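Local coordinates for protein glycerol dehydratase (Clostridium butyricum, PDB 1R8W) that probably acts as a lyase of the glycyl radical family, named for the dehydration of glycerol, at residues 179-184 with 207-212; 165-170 with 524-529. One frame throughout, in Å; residues are numbered along the deposited sequence.

Both contacts involve helix 169-191, and their centres lie about 13 Å apart: contact 2 joins the chain just ahead of that helix to loop 524-529, and contact 1 pairs the body of the helix with helix 197-230. Ser524 joins the two: its CB lies 3.6 Å from CG1 of Val208 and 3.7 Å from CG2 of Ile180, in the groove between the two helices of contact 1. Contact 1 is the more peripheral, about 28 Å from the centre of the chain against about 18 Å for contact 2. All four segments fall in the pyruvate formate lyase-like part of the sequence, whereas the predicted glycyl radical residue, Gly763, belongs to the C-terminal glycine radical region.

Contact 1. Residues 179-184 with 207-212; sequences GIINEA and SVIISC
Ile209 lays its CD1 methyl over the last turn of segment 179-184, 3.5 Å from CB of Ala184 and 3.3 Å from the backbone O of Ile181. The same methyl touches CG2 of Ile181 at 3.7 Å, and the two isoleucine side chains cross at about a right angle. Both leave their helices beside the interface and turn their ends into it. One turn along, Cys212 meets two isoleucine side chains of the facing helix. Its CB meets CG1 of Ile181 at 3.5 Å, while SG rests against CG2 of Ile180, 3.7 Å away. That CG2 branch stands anti to the backbone N of Ile180, which brings it to the sulfur and, more loosely, to CG1 of Val208, whereas the longer CG1-CD1 arm leads away from the interface. No hydrogen bond crosses between the segments; the fit is apolar and largely buried. Along the flank of helix 197-230, Ser211 bonds back through OG to Ser207 O, which also accepts the Ser211 N-H from the opposite face of its carbonyl plane, and both serines pack on helix 47-61. The axes of the two short segments approach to 9.1 Å and cross at -163°; with a short connection between them, the consecutive helices 169-191 and 197-230 form an antiparallel helical hairpin.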
ATOM      1  N   GLY A 179       8.300  14.295 -24.842  1.00 25.44           N
ATOM      2  CA  GLY A 179       9.468  14.549 -24.017  1.00 24.40           C
ATOM      3  C   GLY A 179       9.366  13.901 -22.650  1.00 24.69           C
ATOM      4  O   GLY A 179      10.337  13.325 -22.151  1.00 25.12           O
ATOM      5  N   ILE A 180       8.190  14.001 -22.039  1.00 23.51           N
ATOM      6  CA  ILE A 180       7.962  13.411 -20.727  1.00 23.20           C
ATOM      7  C   ILE A 180       8.115  11.901 -20.859  1.00 22.81           C
ATOM      8  O   ILE A 180       8.765  11.257 -20.037  1.00 22.16           O
ATOM      9  CB  ILE A 180       6.537  13.737 -20.198  1.00 22.47           C
ATOM     10  CG1 ILE A 180       6.304  15.251 -20.219  1.00 20.97           C
ATOM     11  CG2 ILE A 180       6.358  13.188 -18.791  1.00 21.04           C
ATOM     12  CD1 ILE A 180       7.354  16.048 -19.465  1.00 22.03           C
ATOM     13  N   ILE A 181       7.509  11.349 -21.905  1.00 23.82           N
ATOM     14  CA  ILE A 181       7.568   9.916 -22.169  1.00 23.98           C
ATOM     15  C   ILE A 181       9.000   9.425 -22.336  1.00 25.34           C
ATOM     16  O   ILE A 181       9.367   8.392 -21.782  1.00 25.63           O
ATOM     17  CB  ILE A 181       6.769   9.547 -23.437  1.00 22.23           C
ATOM     18  CG1 ILE A 181       5.286   9.812 -23.203  1.00 20.51           C
ATOM     19  CG2 ILE A 181       6.998   8.081 -23.799  1.00 22.20           C
ATOM     20  CD1 ILE A 181       4.424   9.587 -24.419  1.00 21.82           C
ATOM     21  N   ASN A 182       9.813  10.155 -23.095  1.00 26.95           N
ATOM     22  CA  ASN A 182      11.194   9.736 -23.300  1.00 31.16           C
ATOM     23  C   ASN A 182      11.986   9.853 -22.010  1.00 32.21           C
ATOM     24  O   ASN A 182      12.873   9.040 -21.745  1.00 34.33           O
ATOM     25  CB  ASN A 182      11.864  10.554 -24.411  1.00 33.51           C
ATOM     26  CG  ASN A 182      11.238  10.303 -25.779  1.00 38.90           C
ATOM     27  OD1 ASN A 182      10.842   9.177 -26.099  1.00 40.72           O
ATOM     28  ND2 ASN A 182      11.157  11.349 -26.598  1.00 40.89           N
ATOM     29  N   GLU A 183      11.666  10.857 -21.203  1.00 32.17           N
ATOM     30  CA  GLU A 183      12.357  11.044 -19.936  1.00 31.71           C
ATOM     31  C   GLU A 183      12.042   9.871 -19.012  1.00 31.17           C
ATOM     32  O   GLU A 183      12.906   9.399 -18.276  1.00 31.50           O
ATOM     33  CB  GLU A 183      11.917  12.347 -19.279  1.00 33.61           C
ATOM     34  CG  GLU A 183      12.780  12.753 -18.105  1.00 36.50           C
ATOM     35  CD  GLU A 183      12.442  14.134 -17.591  1.00 38.34           C
ATOM     36  OE1 GLU A 183      12.241  15.046 -18.422  1.00 40.04           O
ATOM     37  OE2 GLU A 183      12.389  14.313 -16.358  1.00 40.69           O
ATOM     38  N   ALA A 184      10.798   9.404 -19.055  1.00 29.79           N
ATOM     39  CA  ALA A 184      10.382   8.278 -18.226  1.00 29.36           C
ATOM     40  C   ALA A 184      11.039   6.993 -18.726  1.00 29.53           C
ATOM     41  O   ALA A 184      11.446   6.145 -17.929  1.00 29.13           O
ATOM     42  CB  ALA A 184       8.866   8.133 -18.251  1.00 25.26           C
ATOM     43  N   SER A 207       3.181   3.835 -15.697  1.00 22.66           N
ATOM     44  CA  SER A 207       1.913   4.536 -15.537  1.00 22.50           C
ATOM     45  C   SER A 207       2.023   5.936 -16.124  1.00 21.34           C
ATOM     46  O   SER A 207       1.061   6.469 -16.674  1.00 22.51           O
ATOM     47  CB  SER A 207       1.525   4.609 -14.058  1.00 23.99           C
ATOM     48  OG  SER A 207       1.187   3.324 -13.561  1.00 23.85           O
ATOM     49  N   VAL A 208       3.205   6.526 -16.009  1.00 20.49           N
ATOM     50  CA  VAL A 208       3.432   7.852 -16.555  1.00 20.21           C
ATOM     51  C   VAL A 208       3.355   7.773 -18.081  1.00 21.14           C
ATOM     52  O   VAL A 208       2.704   8.604 -18.718  1.00 20.89           O
ATOM     53  CB  VAL A 208       4.809   8.401 -16.122  1.00 18.09           C
ATOM     54  CG1 VAL A 208       5.141   9.659 -16.883  1.00 18.01           C
ATOM     55  CG2 VAL A 208       4.791   8.696 -14.639  1.00 18.08           C
ATOM     56  N   ILE A 209       4.012   6.763 -18.656  1.00 21.56           N
ATOM     57  CA  ILE A 209       4.024   6.558 -20.103  1.00 20.78           C
ATOM     58  C   ILE A 209       2.594   6.428 -20.639  1.00 21.98           C
ATOM     59  O   ILE A 209       2.203   7.127 -21.578  1.00 21.52           O
ATOM     60  CB  ILE A 209       4.789   5.266 -20.491  1.00 22.63           C
ATOM     61  CG1 ILE A 209       6.216   5.282 -19.928  1.00 21.81           C
ATOM     62  CG2 ILE A 209       4.815   5.124 -22.016  1.00 19.32           C
ATOM     63  CD1 ILE A 209       7.138   6.263 -20.596  1.00 23.69           C
ATOM     64  N   ILE A 210       1.824   5.520 -20.046  1.00 21.82           N
ATOM     65  CA  ILE A 210       0.448   5.298 -20.466  1.00 22.60           C
ATOM     66  C   ILE A 210      -0.360   6.586 -20.414  1.00 24.34           C
ATOM     67  O   ILE A 210      -1.122   6.879 -21.334  1.00 26.18           O
ATOM     68  CB  ILE A 210      -0.243   4.251 -19.580  1.00 23.61           C
ATOM     69  CG1 ILE A 210       0.449   2.900 -19.756  1.00 22.73           C
ATOM     70  CG2 ILE A 210      -1.725   4.152 -19.936  1.00 22.74           C
ATOM     71  CD1 ILE A 210      -0.102   1.807 -18.866  1.00 23.79           C
ATOM     72  N   SER A 211      -0.189   7.356 -19.342  1.00 24.03           N
ATOM     73  CA  SER A 211      -0.914   8.614 -19.184  1.00 23.73           C
ATOM     74  C   SER A 211      -0.576   9.658 -20.247  1.00 23.21           C
ATOM     75  O   SER A 211      -1.470  10.265 -20.836  1.00 23.00           O
ATOM     76  CB  SER A 211      -0.659   9.196 -17.796  1.00 23.95           C
ATOM     77  OG  SER A 211      -1.169   8.333 -16.803  1.00 22.86           O
ATOM     78  N   CYS A 212       0.708   9.880 -20.492  1.00 23.08           N
ATOM     79  CA  CYS A 212       1.097  10.864 -21.495  1.00 24.96           C
ATOM     80  C   CYS A 212       0.682  10.405 -22.882  1.00 26.40           C
ATOM     81  O   CYS A 212       0.409  11.218 -23.765  1.00 25.92           O
ATOM     82  CB  CYS A 212       2.601  11.104 -21.448  1.00 23.64           C
ATOM     83  SG  CYS A 212       3.108  11.946 -19.938  1.00 25.76           S
TER

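Contact 2. Residues 165-170 with 524-529; sequences VSVDYG and SMVDNC
This is a buried loop-to-loop contact at the start of helix 169-191, where the chain leading into the helix meets the turn between helices 520-523 and 529-532. One backbone hydrogen bond ties the two together, from Asp168 N to Met525 O (3.0 Å, 152° at the hydrogen), with the donor a little out of the carbonyl plane. CB of Asp168 also comes within 3.2 Å of that oxygen. Next to the bond, Val167 straddles the base of Met525: its CG1 and CG2 methyls lie 3.6 and 3.7 Å from the methionine CB. CG1 also touches SD at 3.7 Å, and the bend at chi3 (-78°) brings the CE methyl back toward CG2 of Val167. Farther along, CG2 of Val526 lies 4.2 Å from CG2 of Val167 and, slightly farther, near CG2 of Val165. Helix 260-277 closes this apolar cluster, with Ile274 against both Val167 and Met525. CG1 of Val167 also sits over the centre of the Tyr169 ring, so one valine branch links the methionine to the aromatic side chain.

The carboxylate of Asp168 is directed to its own helix. With CG anti to the backbone N (chi1 -167°), OD1 accepts the N-H of Lys171. OD2 lies 5.0 Å from OD2 of Asp527, a proximity that might raise the proton affinity of either acid. In the facing loop, Val526 to Cys529 form a type II beta turn leading into helix 529-532, and the backbone of Asp527 bonds to Gly440, as does that of Ser166. Asp168 thus combines an inverse gamma turn with a classic aspartate N-cap at the head of helix 169-191.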
ATOM      1  N   VAL A 165      -1.749  23.131  -6.980  1.00 16.11           N
ATOM      2  CA  VAL A 165      -0.427  22.950  -7.539  1.00 14.56           C
ATOM      3  C   VAL A 165      -0.260  23.731  -8.828  1.00 14.69           C
ATOM      4  O   VAL A 165      -1.224  24.012  -9.537  1.00 14.02           O
ATOM      5  CB  VAL A 165      -0.168  21.451  -7.845  1.00 14.91           C
ATOM      6  CG1 VAL A 165      -1.294  20.901  -8.694  1.00 14.97           C
ATOM      7  CG2 VAL A 165       1.148  21.272  -8.581  1.00 13.96           C
ATOM      8  N   SER A 166       0.981  24.100  -9.105  1.00 15.10           N
ATOM      9  CA  SER A 166       1.313  24.789 -10.328  1.00 17.32           C
ATOM     10  C   SER A 166       2.357  23.874 -10.950  1.00 18.68           C
ATOM     11  O   SER A 166       3.498  23.789 -10.495  1.00 19.43           O
ATOM     12  CB  SER A 166       1.893  26.171 -10.054  1.00 18.15           C
ATOM     13  OG  SER A 166       2.144  26.843 -11.275  1.00 20.64           O
ATOM     14  N   VAL A 167       1.914  23.158 -11.970  1.00 19.66           N
ATOM     15  CA  VAL A 167       2.721  22.201 -12.711  1.00 20.30           C
ATOM     16  C   VAL A 167       3.839  22.911 -13.469  1.00 20.43           C
ATOM     17  O   VAL A 167       3.821  24.134 -13.600  1.00 21.97           O
ATOM     18  CB  VAL A 167       1.778  21.417 -13.672  1.00 20.45           C
ATOM     19  CG1 VAL A 167       2.357  21.328 -15.068  1.00 20.59           C
ATOM     20  CG2 VAL A 167       1.488  20.053 -13.086  1.00 19.32           C
ATOM     21  N   ASP A 168       4.824  22.159 -13.947  1.00 19.35           N
ATOM     22  CA  ASP A 168       5.909  22.771 -14.702  1.00 19.98           C
ATOM     23  C   ASP A 168       5.480  22.942 -16.163  1.00 21.67           C
ATOM     24  O   ASP A 168       5.991  22.260 -17.057  1.00 20.49           O
ATOM     25  CB  ASP A 168       7.165  21.907 -14.649  1.00 18.40           C
ATOM     26  CG  ASP A 168       8.396  22.647 -15.145  1.00 20.64           C
ATOM     27  OD1 ASP A 168       8.243  23.634 -15.900  1.00 18.85           O
ATOM     28  OD2 ASP A 168       9.519  22.240 -14.784  1.00 22.96           O
ATOM     29  N   TYR A 169       4.539  23.855 -16.399  1.00 22.20           N
ATOM     30  CA  TYR A 169       4.038  24.111 -17.741  1.00 22.34           C
ATOM     31  C   TYR A 169       5.168  24.387 -18.717  1.00 23.56           C
ATOM     32  O   TYR A 169       5.163  23.886 -19.839  1.00 25.43           O
ATOM     33  CB  TYR A 169       3.092  25.314 -17.754  1.00 21.30           C
ATOM     34  CG  TYR A 169       1.820  25.145 -16.957  1.00 20.55           C
ATOM     35  CD1 TYR A 169       1.710  25.668 -15.674  1.00 18.79           C
ATOM     36  CD2 TYR A 169       0.710  24.496 -17.502  1.00 19.86           C
ATOM     37  CE1 TYR A 169       0.529  25.558 -14.951  1.00 19.60           C
ATOM     38  CE2 TYR A 169      -0.478  24.377 -16.784  1.00 20.18           C
ATOM     39  CZ  TYR A 169      -0.560  24.916 -15.506  1.00 19.95           C
ATOM     40  OH  TYR A 169      -1.731  24.834 -14.786  1.00 19.09           O
ATOM     41  N   GLY A 170       6.126  25.202 -18.289  1.00 23.75           N
ATOM     42  CA  GLY A 170       7.243  25.547 -19.146  1.00 24.59           C
ATOM     43  C   GLY A 170       7.924  24.348 -19.779  1.00 26.63           C
ATOM     44  O   GLY A 170       8.192  24.340 -20.979  1.00 27.71           O
ATOM     45  N   SER A 524       3.932  13.507 -13.293  1.00 20.18           N
ATOM     46  CA  SER A 524       4.911  13.564 -14.374  1.00 20.47           C
ATOM     47  C   SER A 524       5.421  14.972 -14.669  1.00 20.19           C
ATOM     48  O   SER A 524       6.476  15.135 -15.274  1.00 20.87           O
ATOM     49  CB  SER A 524       4.324  12.949 -15.657  1.00 20.29           C
ATOM     50  OG  SER A 524       3.334  13.781 -16.239  1.00 20.67           O
ATOM     51  N   MET A 525       4.686  15.987 -14.228  1.00 20.45           N
ATOM     52  CA  MET A 525       5.086  17.367 -14.490  1.00 21.66           C
ATOM     53  C   MET A 525       5.622  18.137 -13.279  1.00 22.03           C
ATOM     54  O   MET A 525       5.773  19.359 -13.327  1.00 22.21           O
ATOM     55  CB  MET A 525       3.912  18.115 -15.122  1.00 20.06           C
ATOM     56  CG  MET A 525       3.465  17.484 -16.435  1.00 21.89           C
ATOM     57  SD  MET A 525       1.974  18.219 -17.116  1.00 24.03           S
ATOM     58  CE  MET A 525       0.738  17.465 -16.094  1.00 21.57           C
ATOM     59  N   VAL A 526       5.918  17.417 -12.202  1.00 20.77           N
ATOM     60  CA  VAL A 526       6.450  18.039 -10.999  1.00 21.54           C
ATOM     61  C   VAL A 526       7.787  17.388 -10.655  1.00 22.30           C
ATOM     62  O   VAL A 526       7.889  16.165 -10.551  1.00 20.75           O
ATOM     63  CB  VAL A 526       5.470  17.902  -9.830  1.00 20.35           C
ATOM     64  CG1 VAL A 526       6.031  18.600  -8.603  1.00 18.72           C
ATOM     65  CG2 VAL A 526       4.122  18.498 -10.228  1.00 17.57           C
ATOM     66  N   ASP A 527       8.804  18.220 -10.468  1.00 24.10           N
ATOM     67  CA  ASP A 527      10.146  17.742 -10.211  1.00 26.90           C
ATOM     68  C   ASP A 527      10.400  16.773  -9.100  1.00 28.78           C
ATOM     69  O   ASP A 527       9.903  16.915  -7.978  1.00 25.45           O
ATOM     70  CB  ASP A 527      11.126  18.901 -10.078  1.00 29.79           C
ATOM     71  CG  ASP A 527      11.866  19.172 -11.370  1.00 33.43           C
ATOM     72  OD1 ASP A 527      12.656  20.141 -11.417  1.00 39.15           O
ATOM     73  OD2 ASP A 527      11.655  18.410 -12.340  1.00 32.17           O
ATOM     74  N   ASN A 528      11.219  15.796  -9.492  1.00 31.79           N
ATOM     75  CA  ASN A 528      11.703  14.679  -8.707  1.00 30.23           C
ATOM     76  C   ASN A 528      10.845  13.431  -8.836  1.00 28.96           C
ATOM     77  O   ASN A 528      11.318  12.329  -8.564  1.00 29.03           O
ATOM     78  CB  ASN A 528      11.885  15.103  -7.257  1.00 34.88           C
ATOM     79  CG  ASN A 528      13.109  15.986  -7.073  1.00 39.49           C
ATOM     80  OD1 ASN A 528      13.533  16.675  -8.006  1.00 39.66           O
ATOM     81  ND2 ASN A 528      13.681  15.976  -5.869  1.00 41.79           N
ATOM     82  N   CYS A 529       9.603  13.582  -9.286  1.00 25.39           N
ATOM     83  CA  CYS A 529       8.732  12.419  -9.430  1.00 24.66           C
ATOM     84  C   CYS A 529       9.269  11.372 -10.412  1.00 25.40           C
ATOM     85  O   CYS A 529       9.400  10.199 -10.053  1.00 23.89           O
ATOM     86  CB  CYS A 529       7.323  12.848  -9.840  1.00 25.03           C
ATOM     87  SG  CYS A 529       6.368  13.593  -8.494  1.00 21.19           S
TER